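Minor structural protein 5 (PDB 5E7T) probably takes part in host-cell recognition as a baseplate component of the lactococcal phage Tuc2009, carrying a domain related to galactose-binding folds. Local coordinates at residues Y80-Y86 with T144-Y150; T87-D91 with I122-D126; N27-L31 with P180-L184; R111-E116 with V155-I160; A255-V261 with S277-T283. All blocks are in the same frame, centred on the assembly; numbering follows the deposited sequence.

Contact 1: residues Y80-Y86 with T144-Y150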
# COMPACT_ATOMS: atom_id res chain seq x y z
N TYR B 80 44.62 -4.57 24.81
CA TYR B 80 45.38 -5.35 25.79
C TYR B 80 45.71 -4.44 27.01
O TYR B 80 46.07 -3.28 26.79
CB TYR B 80 46.68 -5.90 25.14
CG TYR B 80 46.58 -6.62 23.80
CD1 TYR B 80 45.47 -7.39 23.47
CD2 TYR B 80 47.68 -6.68 22.93
CE1 TYR B 80 45.41 -8.12 22.28
CE2 TYR B 80 47.65 -7.43 21.76
CZ TYR B 80 46.51 -8.15 21.43
OH TYR B 80 46.45 -8.85 20.24
N LYS B 81 45.51 -4.90 28.25
CA LYS B 81 45.80 -4.10 29.46
C LYS B 81 47.32 -4.09 29.69
O LYS B 81 47.90 -5.18 29.70
CB LYS B 81 45.18 -4.73 30.74
CG LYS B 81 43.67 -4.91 30.81
CD LYS B 81 43.28 -5.95 31.89
CE LYS B 81 42.86 -5.37 33.23
NZ LYS B 81 43.99 -4.75 33.99
N PRO B 82 47.98 -2.93 29.96
CA PRO B 82 49.43 -2.94 30.26
C PRO B 82 49.79 -3.87 31.41
O PRO B 82 49.03 -3.97 32.39
CB PRO B 82 49.72 -1.48 30.62
CG PRO B 82 48.69 -0.70 29.97
CD PRO B 82 47.45 -1.55 30.03
N GLY B 83 50.91 -4.57 31.29
CA GLY B 83 51.38 -5.50 32.31
C GLY B 83 50.91 -6.93 32.12
O GLY B 83 51.47 -7.83 32.73
N ASP B 84 49.89 -7.16 31.29
CA ASP B 84 49.39 -8.49 31.01
C ASP B 84 50.40 -9.19 30.13
O ASP B 84 51.16 -8.52 29.42
CB ASP B 84 48.03 -8.41 30.28
CG ASP B 84 46.82 -8.30 31.19
OD1 ASP B 84 47.01 -8.10 32.42
OD2 ASP B 84 45.69 -8.43 30.68
N LYS B 85 50.45 -10.54 30.17
CA LYS B 85 51.40 -11.25 29.32
C LYS B 85 50.63 -11.92 28.21
O LYS B 85 49.47 -12.30 28.41
CB LYS B 85 52.25 -12.28 30.07
CG LYS B 85 52.62 -11.88 31.48
CD LYS B 85 54.08 -11.63 31.65
CE LYS B 85 54.35 -10.77 32.85
NZ LYS B 85 55.79 -10.79 33.23
N TYR B 86 51.25 -12.03 27.04
CA TYR B 86 50.72 -12.71 25.87
C TYR B 86 51.86 -13.56 25.35
O TYR B 86 53.01 -13.14 25.45
CB TYR B 86 50.25 -11.72 24.81
CG TYR B 86 48.94 -11.06 25.17
CD1 TYR B 86 48.89 -10.04 26.12
CD2 TYR B 86 47.76 -11.43 24.54
CE1 TYR B 86 47.68 -9.44 26.47
CE2 TYR B 86 46.54 -10.83 24.88
CZ TYR B 86 46.51 -9.83 25.84
OH TYR B 86 45.33 -9.22 26.18
N THR B 144 57.15 -14.97 25.37
CA THR B 144 56.12 -14.31 26.16
C THR B 144 56.48 -12.84 26.17
O THR B 144 57.65 -12.50 26.33
CB THR B 144 55.98 -14.91 27.55
OG1 THR B 144 55.75 -16.33 27.46
CG2 THR B 144 54.86 -14.28 28.34
N SER B 145 55.49 -11.97 25.96
CA SER B 145 55.65 -10.53 25.92
C SER B 145 54.78 -9.84 26.98
O SER B 145 53.65 -10.27 27.20
CB SER B 145 55.27 -10.02 24.54
OG SER B 145 56.18 -10.50 23.56
N THR B 146 55.31 -8.79 27.63
CA THR B 146 54.56 -7.99 28.60
C THR B 146 54.07 -6.69 27.92
O THR B 146 54.86 -5.91 27.36
CB THR B 146 55.37 -7.72 29.86
OG1 THR B 146 55.82 -8.96 30.39
CG2 THR B 146 54.58 -7.00 30.91
N ILE B 147 52.74 -6.48 27.96
CA ILE B 147 52.09 -5.33 27.36
C ILE B 147 52.64 -4.03 27.95
O ILE B 147 52.62 -3.86 29.18
CB ILE B 147 50.54 -5.44 27.43
CG1 ILE B 147 50.03 -6.72 26.76
CG2 ILE B 147 49.87 -4.20 26.85
CD1 ILE B 147 50.41 -6.89 25.27
N PRO B 148 53.22 -3.15 27.11
CA PRO B 148 53.77 -1.89 27.63
C PRO B 148 52.66 -0.89 28.01
O PRO B 148 51.50 -1.02 27.56
CB PRO B 148 54.63 -1.39 26.47
CG PRO B 148 53.92 -1.89 25.27
CD PRO B 148 53.34 -3.22 25.63
N PRO B 149 52.99 0.13 28.83
CA PRO B 149 51.96 1.10 29.21
C PRO B 149 51.47 1.90 28.01
O PRO B 149 52.23 2.13 27.05
CB PRO B 149 52.66 1.97 30.25
CG PRO B 149 54.07 1.85 29.96
CD PRO B 149 54.28 0.47 29.47
N TYR B 150 50.17 2.31 28.07
CA TYR B 150 49.53 3.06 27.00
C TYR B 150 50.31 4.31 26.69
O TYR B 150 50.87 4.93 27.59
CB TYR B 150 48.08 3.43 27.38
CG TYR B 150 47.12 2.27 27.57
CD1 TYR B 150 46.89 1.35 26.55
CD2 TYR B 150 46.32 2.19 28.71
CE1 TYR B 150 45.97 0.31 26.71
CE2 TYR B 150 45.39 1.16 28.87
CZ TYR B 150 45.21 0.22 27.87
OH TYR B 150 44.30 -0.80 28.04

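Contact 2: residues T87-D91 with I122-D126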
# COMPACT_ATOMS: atom_id res chain seq x y z
N THR B 87 51.57 -14.78 24.88
CA THR B 87 52.60 -15.68 24.39
C THR B 87 52.40 -15.97 22.90
O THR B 87 51.30 -16.34 22.48
CB THR B 87 52.70 -16.95 25.27
OG1 THR B 87 52.96 -16.57 26.62
CG2 THR B 87 53.79 -17.90 24.81
N MET B 88 53.49 -15.80 22.12
CA MET B 88 53.50 -16.08 20.70
C MET B 88 54.25 -17.36 20.47
O MET B 88 55.26 -17.58 21.11
CB MET B 88 54.13 -14.93 19.93
CG MET B 88 53.28 -13.70 19.91
SD MET B 88 54.07 -12.45 18.89
CE MET B 88 53.37 -12.90 17.26
N SER B 89 53.73 -18.22 19.58
CA SER B 89 54.28 -19.54 19.20
C SER B 89 54.10 -19.69 17.68
O SER B 89 53.08 -19.26 17.16
CB SER B 89 53.56 -20.68 19.93
OG SER B 89 52.41 -20.25 20.66
N VAL B 90 55.11 -20.24 16.97
CA VAL B 90 55.07 -20.38 15.51
C VAL B 90 56.08 -21.42 15.05
O VAL B 90 57.14 -21.55 15.67
CB VAL B 90 55.26 -19.00 14.80
CG1 VAL B 90 56.64 -18.40 15.08
CG2 VAL B 90 54.98 -19.09 13.31
N ASP B 91 55.73 -22.17 13.97
CA ASP B 91 56.59 -23.12 13.25
C ASP B 91 57.12 -22.38 12.04
O ASP B 91 56.36 -21.74 11.32
CB ASP B 91 55.82 -24.37 12.81
CG ASP B 91 55.42 -25.30 13.93
OD1 ASP B 91 55.75 -25.00 15.11
OD2 ASP B 91 54.72 -26.29 13.65
N ILE B 122 54.77 -4.06 21.44
CA ILE B 122 53.64 -4.44 22.27
C ILE B 122 53.75 -5.94 22.48
O ILE B 122 53.82 -6.41 23.61
CB ILE B 122 52.28 -4.00 21.62
CG1 ILE B 122 52.15 -2.46 21.60
CG2 ILE B 122 51.05 -4.67 22.30
CD1 ILE B 122 51.19 -1.88 20.52
N CYS B 123 53.78 -6.70 21.39
CA CYS B 123 53.84 -8.15 21.43
C CYS B 123 54.61 -8.60 20.22
O CYS B 123 54.22 -8.31 19.08
CB CYS B 123 52.43 -8.74 21.45
SG CYS B 123 52.39 -10.49 21.85
N THR B 124 55.75 -9.23 20.46
CA THR B 124 56.70 -9.62 19.42
C THR B 124 57.33 -11.02 19.59
O THR B 124 57.26 -11.62 20.68
CB THR B 124 57.76 -8.53 19.38
OG1 THR B 124 58.69 -8.80 18.32
CG2 THR B 124 58.47 -8.36 20.71
N ILE B 125 58.00 -11.51 18.52
CA ILE B 125 58.73 -12.76 18.47
C ILE B 125 59.85 -12.67 17.45
O ILE B 125 59.60 -12.44 16.27
CB ILE B 125 57.82 -14.01 18.29
CG1 ILE B 125 58.63 -15.32 18.48
CG2 ILE B 125 57.00 -13.99 16.97
CD1 ILE B 125 57.82 -16.47 18.65
N ASP B 126 61.10 -12.82 17.93
CA ASP B 126 62.30 -12.78 17.10
C ASP B 126 62.36 -14.06 16.26
O ASP B 126 62.02 -15.14 16.74
CB ASP B 126 63.55 -12.71 17.98
CG ASP B 126 64.06 -11.35 18.43
OD1 ASP B 126 63.53 -10.31 17.93
OD2 ASP B 126 65.01 -11.32 19.27

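Contact 3: residues N27-L31 with P180-L184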
# COMPACT_ATOMS: atom_id res chain seq x y z
N ASN B 27 44.75 -23.05 25.05
CA ASN B 27 44.13 -21.74 25.03
C ASN B 27 43.81 -21.39 23.57
O ASN B 27 44.53 -21.81 22.66
CB ASN B 27 45.10 -20.70 25.57
CG ASN B 27 45.22 -20.67 27.06
OD1 ASN B 27 44.24 -20.72 27.79
ND2 ASN B 27 46.44 -20.49 27.53
N LEU B 28 42.74 -20.60 23.36
CA LEU B 28 42.32 -20.14 22.03
C LEU B 28 43.31 -19.12 21.44
O LEU B 28 43.95 -18.36 22.17
CB LEU B 28 40.91 -19.54 22.07
CG LEU B 28 39.74 -20.52 22.07
CD1 LEU B 28 38.47 -19.81 22.44
CD2 LEU B 28 39.60 -21.23 20.73
N ASN B 29 43.41 -19.11 20.12
CA ASN B 29 44.28 -18.23 19.37
C ASN B 29 43.62 -16.91 19.22
O ASN B 29 42.39 -16.82 19.05
CB ASN B 29 44.51 -18.82 17.97
CG ASN B 29 45.79 -18.43 17.28
OD1 ASN B 29 46.34 -17.34 17.47
ND2 ASN B 29 46.32 -19.34 16.47
N LEU B 30 44.45 -15.87 19.22
CA LEU B 30 44.01 -14.49 18.99
C LEU B 30 44.31 -14.09 17.54
O LEU B 30 43.86 -13.05 17.10
CB LEU B 30 44.63 -13.53 20.01
CG LEU B 30 44.05 -13.65 21.40
CD1 LEU B 30 44.98 -13.08 22.43
CD2 LEU B 30 42.74 -12.96 21.48
N LEU B 31 45.04 -14.93 16.78
CA LEU B 31 45.34 -14.69 15.36
C LEU B 31 44.20 -15.20 14.45
O LEU B 31 43.42 -16.05 14.87
CB LEU B 31 46.70 -15.29 14.93
CG LEU B 31 47.92 -14.92 15.75
CD1 LEU B 31 49.14 -15.46 15.12
CD2 LEU B 31 48.06 -13.45 15.89
N PRO B 180 50.86 -20.08 13.22
CA PRO B 180 51.19 -18.95 14.10
C PRO B 180 50.12 -18.82 15.20
O PRO B 180 48.95 -19.10 14.95
CB PRO B 180 51.21 -17.75 13.15
CG PRO B 180 50.28 -18.12 12.06
CD PRO B 180 50.48 -19.60 11.87
N LYS B 181 50.54 -18.47 16.41
CA LYS B 181 49.64 -18.35 17.54
C LYS B 181 50.06 -17.26 18.45
O LYS B 181 51.25 -17.06 18.71
CB LYS B 181 49.58 -19.67 18.34
CG LYS B 181 48.35 -19.81 19.25
CD LYS B 181 48.46 -20.94 20.23
CE LYS B 181 47.17 -21.13 20.99
NZ LYS B 181 47.33 -22.03 22.17
N GLN B 182 49.05 -16.58 18.99
CA GLN B 182 49.18 -15.56 20.02
C GLN B 182 48.05 -15.88 20.98
O GLN B 182 46.90 -16.08 20.56
CB GLN B 182 49.04 -14.14 19.46
CG GLN B 182 48.93 -13.14 20.59
CD GLN B 182 48.66 -11.74 20.16
OE1 GLN B 182 49.54 -10.90 20.22
NE2 GLN B 182 47.41 -11.45 19.79
N GLU B 183 48.37 -15.95 22.27
CA GLU B 183 47.39 -16.26 23.30
C GLU B 183 47.65 -15.44 24.55
O GLU B 183 48.78 -15.03 24.79
CB GLU B 183 47.42 -17.74 23.65
CG GLU B 183 48.70 -18.19 24.35
CD GLU B 183 48.98 -19.65 24.10
OE1 GLU B 183 48.44 -20.48 24.86
OE2 GLU B 183 49.74 -19.96 23.15
N LEU B 184 46.63 -15.25 25.35
CA LEU B 184 46.75 -14.53 26.60
C LEU B 184 47.43 -15.49 27.58
O LEU B 184 47.06 -16.66 27.66
CB LEU B 184 45.33 -14.14 27.06
CG LEU B 184 45.20 -13.53 28.45
CD1 LEU B 184 45.82 -12.13 28.51
CD2 LEU B 184 43.76 -13.59 28.92
O HOH W 1 44.18 -16.65 24.68

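Contact 4: residues R111-E116 with V155-I160. With SO4 (sulfate ion), chain G.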
# COMPACT_ATOMS: atom_id res chain seq x y z
N ARG B 111 55.95 -8.68 14.77
CA ARG B 111 55.66 -7.81 15.89
C ARG B 111 54.48 -6.86 15.72
O ARG B 111 54.29 -6.25 14.66
CB ARG B 111 56.96 -7.01 16.19
CG ARG B 111 56.83 -5.62 16.82
CD ARG B 111 58.18 -5.01 17.17
NE ARG B 111 59.08 -5.98 17.80
CZ ARG B 111 60.35 -5.76 18.12
NH1 ARG B 111 60.91 -4.56 17.90
NH2 ARG B 111 61.09 -6.73 18.64
N GLN B 112 53.71 -6.72 16.83
CA GLN B 112 52.65 -5.74 17.03
C GLN B 112 53.38 -4.66 17.80
O GLN B 112 54.07 -4.98 18.79
CB GLN B 112 51.51 -6.29 17.90
CG GLN B 112 50.33 -6.83 17.14
CD GLN B 112 49.24 -7.28 18.08
OE1 GLN B 112 49.48 -8.06 19.02
NE2 GLN B 112 48.00 -6.89 17.81
N ARG B 113 53.30 -3.40 17.35
CA ARG B 113 54.01 -2.29 17.98
C ARG B 113 53.37 -0.94 17.73
O ARG B 113 52.57 -0.81 16.80
CB ARG B 113 55.47 -2.24 17.48
CG ARG B 113 55.63 -1.78 16.03
CD ARG B 113 57.08 -1.76 15.70
NE ARG B 113 57.30 -1.29 14.34
CZ ARG B 113 58.50 -1.02 13.84
NH1 ARG B 113 59.59 -1.17 14.58
NH2 ARG B 113 58.61 -0.59 12.59
N TYR B 114 53.75 0.07 18.53
CA TYR B 114 53.30 1.45 18.38
C TYR B 114 54.07 2.03 17.17
O TYR B 114 55.11 1.49 16.78
CB TYR B 114 53.53 2.29 19.68
CG TYR B 114 52.59 1.95 20.82
CD1 TYR B 114 51.27 2.40 20.83
CD2 TYR B 114 53.01 1.17 21.89
CE1 TYR B 114 50.38 2.05 21.85
CE2 TYR B 114 52.13 0.82 22.93
CZ TYR B 114 50.82 1.26 22.89
OH TYR B 114 49.95 0.90 23.91
N THR B 115 53.52 3.06 16.53
CA THR B 115 54.18 3.59 15.35
C THR B 115 54.82 4.95 15.66
O THR B 115 55.49 5.06 16.69
CB THR B 115 53.26 3.58 14.14
OG1 THR B 115 52.10 4.39 14.38
CG2 THR B 115 52.87 2.16 13.73
N GLU B 116 54.62 5.96 14.76
CA GLU B 116 55.23 7.28 14.81
C GLU B 116 55.36 7.83 16.19
O GLU B 116 54.39 7.86 16.96
CB GLU B 116 54.55 8.29 13.89
CG GLU B 116 55.24 8.41 12.55
CD GLU B 116 55.05 7.25 11.60
OE1 GLU B 116 54.05 6.50 11.74
OE2 GLU B 116 55.90 7.11 10.69
N VAL B 155 49.23 8.26 19.19
CA VAL B 155 50.20 7.23 18.79
C VAL B 155 49.46 5.97 18.35
O VAL B 155 48.74 5.35 19.15
CB VAL B 155 51.30 6.94 19.84
CG1 VAL B 155 52.34 5.97 19.30
CG2 VAL B 155 51.97 8.23 20.30
N GLY B 156 49.66 5.64 17.07
CA GLY B 156 49.05 4.49 16.42
C GLY B 156 49.80 3.20 16.61
O GLY B 156 50.83 3.18 17.30
N THR B 157 49.26 2.09 16.05
CA THR B 157 49.87 0.77 16.08
C THR B 157 49.94 0.16 14.66
O THR B 157 49.39 0.73 13.70
CB THR B 157 49.16 -0.17 17.07
OG1 THR B 157 47.89 -0.55 16.55
CG2 THR B 157 49.05 0.40 18.49
N GLN B 158 50.63 -1.00 14.56
CA GLN B 158 50.82 -1.81 13.36
C GLN B 158 51.26 -3.21 13.76
O GLN B 158 51.74 -3.40 14.87
CB GLN B 158 51.85 -1.19 12.40
CG GLN B 158 53.32 -1.40 12.78
CD GLN B 158 54.28 -0.88 11.75
OE1 GLN B 158 53.90 -0.46 10.64
NE2 GLN B 158 55.55 -0.91 12.07
N ALA B 159 51.08 -4.19 12.84
CA ALA B 159 51.50 -5.59 13.03
C ALA B 159 52.23 -5.98 11.77
O ALA B 159 51.63 -5.97 10.69
CB ALA B 159 50.30 -6.49 13.23
N ILE B 160 53.55 -6.25 11.87
CA ILE B 160 54.34 -6.60 10.69
C ILE B 160 55.30 -7.75 10.89
O ILE B 160 55.75 -8.02 12.02
CB ILE B 160 55.10 -5.36 10.12
CG1 ILE B 160 56.05 -4.72 11.14
CG2 ILE B 160 54.17 -4.34 9.51
CD1 ILE B 160 57.04 -3.81 10.59
S SO4 G . 62.28 -0.36 11.78
O1 SO4 G . 63.07 -1.01 12.83
O2 SO4 G . 61.24 0.46 12.41
O3 SO4 G . 63.12 0.51 10.95
O4 SO4 G . 61.69 -1.39 10.92

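Contact 5: residues A255-V261 with S277-T283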
# COMPACT_ATOMS: atom_id res chain seq x y z
N ALA B 255 42.05 -15.36 44.35
CA ALA B 255 41.26 -15.11 45.57
C ALA B 255 40.23 -14.01 45.44
O ALA B 255 40.41 -13.07 44.68
CB ALA B 255 42.18 -14.81 46.74
N GLY B 256 39.15 -14.15 46.21
CA GLY B 256 38.05 -13.20 46.27
C GLY B 256 37.46 -12.75 44.95
O GLY B 256 37.01 -11.60 44.86
N THR B 257 37.46 -13.63 43.92
CA THR B 257 36.85 -13.26 42.65
C THR B 257 35.67 -14.17 42.29
O THR B 257 35.71 -15.36 42.58
CB THR B 257 37.83 -13.13 41.49
OG1 THR B 257 37.74 -14.31 40.73
CG2 THR B 257 39.27 -12.88 41.91
N SER B 258 34.63 -13.58 41.65
CA SER B 258 33.43 -14.28 41.20
C SER B 258 33.78 -15.03 39.94
O SER B 258 34.53 -14.52 39.11
CB SER B 258 32.32 -13.29 40.88
OG SER B 258 32.06 -12.37 41.93
N TYR B 259 33.18 -16.21 39.75
CA TYR B 259 33.38 -17.03 38.55
C TYR B 259 32.05 -17.63 38.09
O TYR B 259 31.12 -17.74 38.90
CB TYR B 259 34.37 -18.17 38.85
CG TYR B 259 35.81 -17.74 38.94
CD1 TYR B 259 36.58 -17.58 37.80
CD2 TYR B 259 36.42 -17.52 40.17
CE1 TYR B 259 37.92 -17.19 37.87
CE2 TYR B 259 37.76 -17.14 40.26
CZ TYR B 259 38.50 -16.94 39.10
OH TYR B 259 39.81 -16.51 39.14
N ASN B 260 31.96 -18.03 36.80
CA ASN B 260 30.81 -18.75 36.24
C ASN B 260 31.32 -19.98 35.54
O ASN B 260 32.29 -19.92 34.78
CB ASN B 260 30.04 -17.97 35.23
CG ASN B 260 29.41 -16.72 35.67
OD1 ASN B 260 28.39 -16.72 36.37
ND2 ASN B 260 29.89 -15.65 35.06
N VAL B 261 30.64 -21.09 35.76
CA VAL B 261 30.98 -22.38 35.19
C VAL B 261 29.71 -22.99 34.62
O VAL B 261 28.62 -22.84 35.17
CB VAL B 261 31.76 -23.31 36.18
CG1 VAL B 261 31.07 -23.41 37.53
CG2 VAL B 261 32.03 -24.71 35.61
N SER B 277 24.37 -21.91 33.63
CA SER B 277 25.58 -21.53 34.37
C SER B 277 25.34 -21.54 35.88
O SER B 277 24.21 -21.41 36.32
CB SER B 277 26.12 -20.18 33.91
OG SER B 277 25.37 -19.12 34.47
N VAL B 278 26.41 -21.75 36.65
CA VAL B 278 26.37 -21.71 38.10
C VAL B 278 27.47 -20.74 38.53
O VAL B 278 28.53 -20.70 37.90
CB VAL B 278 26.41 -23.12 38.77
CG1 VAL B 278 27.82 -23.65 38.93
CG2 VAL B 278 25.70 -23.10 40.10
N ALA B 279 27.17 -19.89 39.51
CA ALA B 279 28.12 -18.90 40.00
C ALA B 279 28.68 -19.19 41.40
O ALA B 279 27.98 -19.64 42.32
CB ALA B 279 27.50 -17.53 39.96
N PHE B 280 29.98 -18.93 41.56
CA PHE B 280 30.65 -19.08 42.83
C PHE B 280 31.67 -17.99 42.95
O PHE B 280 31.93 -17.30 41.97
CB PHE B 280 31.29 -20.47 42.95
CG PHE B 280 32.53 -20.71 42.12
CD1 PHE B 280 32.43 -21.10 40.79
CD2 PHE B 280 33.79 -20.63 42.70
CE1 PHE B 280 33.57 -21.37 40.03
CE2 PHE B 280 34.94 -20.89 41.94
CZ PHE B 280 34.82 -21.27 40.62
N LYS B 281 32.24 -17.84 44.15
CA LYS B 281 33.26 -16.85 44.47
C LYS B 281 34.32 -17.51 45.34
O LYS B 281 33.99 -18.17 46.34
CB LYS B 281 32.61 -15.67 45.22
CG LYS B 281 33.36 -14.34 45.17
CD LYS B 281 32.72 -13.35 46.14
CE LYS B 281 32.66 -11.92 45.64
NZ LYS B 281 34.00 -11.28 45.57
N THR B 282 35.60 -17.35 44.96
CA THR B 282 36.73 -17.88 45.73
C THR B 282 36.79 -17.12 47.05
O THR B 282 36.39 -15.95 47.10
CB THR B 282 38.06 -17.74 44.96
OG1 THR B 282 38.18 -16.43 44.41
CG2 THR B 282 38.22 -18.76 43.86
N THR B 283 37.25 -17.79 48.10
CA THR B 283 37.36 -17.15 49.41
C THR B 283 38.55 -16.19 49.44
O THR B 283 39.38 -16.23 48.54
CB THR B 283 37.36 -18.21 50.52
OG1 THR B 283 38.32 -19.21 50.21
CG2 THR B 283 35.99 -18.85 50.70

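Contact 1: residues Y80-Y86 with T144-Y150
Ile147 fits into the bend of residues 80-86, where a type II beta turn from Lys81 to Asp84 leads into an antiparallel strand pair with 144-146 in the BppA beta domain. The tight part is this isoleucine. With chi1 at -57°, CG1 lies beside the backbone N and anti to the carbonyl carbon, and CG2 rests by CA of Pro82. Ile147 CG1 comes within 3.6 Å of Tyr86 CD1, and Ile147 CD1 ends 3.6 Å from Tyr80 CD2, wedged against both tyrosines. Its backbone is gripped as well: Ile147 N gives a nearly straight bond to Asp84 O (3.0 Å), while Gly83 N reaches Ile147 O at 2.8 Å. Reciprocal bonds between Tyr86 and Ser145 continue the ladder. Ile122 closes the inner side, and the Tyr80 hydroxyl turns to Gln182. The other face is loose. There Lys85 and Thr146 lie side by side near solvent, joined by one weak bond from Lys85 NZ to Thr146 OG1 at 3.4 Å. Tyr150, also exposed, crosses Pro82 at about a right angle and makes a CH-pi contact: Pro82 CD sits over one ring face, 3.9 Å from the Tyr150 centroid and 25° off the ring normal.

Contact 2: residues T87-D91 with I122-D126
Met88 and Ile125, 6.6 Å apart, are the nearest pair of CA atoms between strand 87-91 and the segment 122-126. The two belong to different sheets of the beta domain. The axes of 87-91 and 124-126 come within 7.4 Å at an angle of 43°, and no hydrogen bond links them. Just before that, the chain turns a corner at Ile122 and Cys123, which form a classic beta bulge opposite Gln112. Met88 carries the side-chain contact. Met88 CG meets Cys123 SG at 3.9 Å, and Met88 SD lies against the Thr124 backbone, 3.6 Å from Thr124 C. The bend at chi3 (88°) then carries Met88 CE to the CG2 branch of Ile125, 3.8 Å away. The other branch of Ile125 passes back over the facing strand: Ile125 CD1 comes 3.7 Å from Met88 O and, more distantly, 4.2 Å from Val90 CG1. Thr124 directs its hydroxyl away to Arg111, while Met110 and Ile141 pack on Ile125 and extend the apolar layer. Sulfur and methyl groups thus do nearly all the touching, and with no hydrogen bond between them the two segments meet by burial and fit.

Contact 3: residues N27-L31 with P180-L184
Asn29 and Lys181 bring the loop 27-31 onto strand 171-184, the middle strand of the five-stranded sheet, with an Asx turn at the centre of the join. Lys181 runs along the loop fully extended. Its CB and CG pass beside the Asn29 amide, Lys181 CG lying 3.5 Å from Asn29 CG; further out, CE comes near the Asn27 carbonyl, and Lys181 NZ bonds to Asn27 O at 2.9 Å. The same ammonium forms a salt bridge with Glu183, Lys181 NZ to Glu183 OE1 being 3.3 Å, and also bonds to Pro190 O, so the buried charge is probably well compensated. Glu183 has a second partner in Thr189 and takes a weak bond from the Asn27 amide, whose plane stands almost perpendicular to the carboxylate. Asn29 is gripped at both ends of its amide. With chi1 at -154°, Asn29 CG stands opposite the backbone N, and Asn29 OD1 then accepts from Leu31 N at 2.8 Å, closing the turn, and from Gln182 N at 3.2 Å; the two donors arrive from opposite faces of the amide. Asn29 ND2 gives a straight, in-plane bond to a lone pair of Pro180 O at 3.0 Å. Leu30 N adds a backbone bond to Gln182 O, and Leu31 CD1 packs on the Pro180 ring. Further along the strand, one water bridges the segments, donating to Leu28 O and accepting from Leu184 N at 2.9 Å.

Contact 4: residues R111-E116 with V155-I160
An antiparallel ladder in the four-stranded sheet of the BppA domain pairs Arg111 with Ile160, Gln112 with Ala159, Arg113 with Gln158 and Tyr114 with Thr157. Reciprocal backbone bonds tie Arg111 to Ile160 and Arg113 to Gln158, Arg113 N reaching Gln158 O at 2.9 Å. Where the strand ends, Thr115 N still reaches Gly156 O at 2.8 Å, but from 48° above the carbonyl plane, as the regular pairing breaks off. On one face, Arg113 and Gln158 run side by side in the same direction. Each has CG between its backbone N and carbonyl carbon (chi1 71° for Arg113), and the guanidinium and amide come out nearly coplanar, 4° apart, with the amide at the guanidinium edge. Another part of that edge holds a sulfate ion, probably from the crystallisation liquor: Arg113 NH2 bonds to sulfate O2 at 2.8 Å, and NH1 adds a weak bond to the same oxygen. Thr115 CG2 also touches the glutamine, 3.7 Å from Gln158 CG. On the opposite face, Gln112 CG packs on Ala159 CB at 3.9 Å. Near the end of the ladder, Tyr114 CD1 meets Thr157 CG2 at 3.8 Å, and Val155 CG1 packs 3.9 Å from Tyr114 CB. Both strands are internal to the sheet: 157-166 is flanked on its far side by 63-68, and 104-114 by the outermost strand 121-126, where Ile122 packs against Tyr114.

Contact 5: residues A255-V261 with S277-T283
Tyr259 and Phe280 form the aromatic centre of an antiparallel strand pair at the edge of the C-terminal four-stranded sheet. Two-way backbone bonds link Tyr259 with Phe280 and Val261 with Val278, for example Tyr259 N to Phe280 O at 2.8 Å. The two rings are near parallel (23°) but slid apart, with centroids 5.6 Å distant, so they barely overlap. The closer contact is a CH-pi one: Tyr259 CB sits over a face of the Phe280 ring, 3.8 Å from its centroid. Val261 and Val278 continue this face, their CG1 methyls 3.5 Å apart. Beyond the strands Thr282 holds Thr257 twice: its N-H donates to Thr257 O, and Thr282 OG1, set between the backbone N and the carbonyl carbon (chi1 47°), accepts from Thr257 N at 2.9 Å. That hydroxyl is also bonded to Lys254 O. Gly256, whose positive phi suits glycine, bonds through Gly256 N to Thr283 O at 3.1 Å. Lys281 NZ adds a weak bond to Gly256 O. Strand 278-281 is outermost in this chain, while 258-265 is backed by 231-235, with Val233 and Leu235 on Val261 and Tyr259; two chains of Minor structural protein 4 pack around the pair, Ala122 of one of them on Phe280.

In the fold
Contacts 1 to 4 build one beta domain, whereas contact 5 stands apart in the C-terminal sheet, its nearest atoms about 11 Å from contact 3. Contacts 2 and 3 are buried; contacts 1, 4 and 5 are only partly so. Strand 85-98 serves both contact 1 and contact 2, and it pairs with the strand of contact 3 through bonds such as Ser89 O to Lys181 N. Contact 4 belongs to the opposing sheet, which contact 2 joins to the first mainly by apolar packing, without a hydrogen bond between its segments. Contacts 1, 4 and 5 are backbone ladders with side chains added, while contact 3 instead relies on buried amides and charges to hold a loop on a strand.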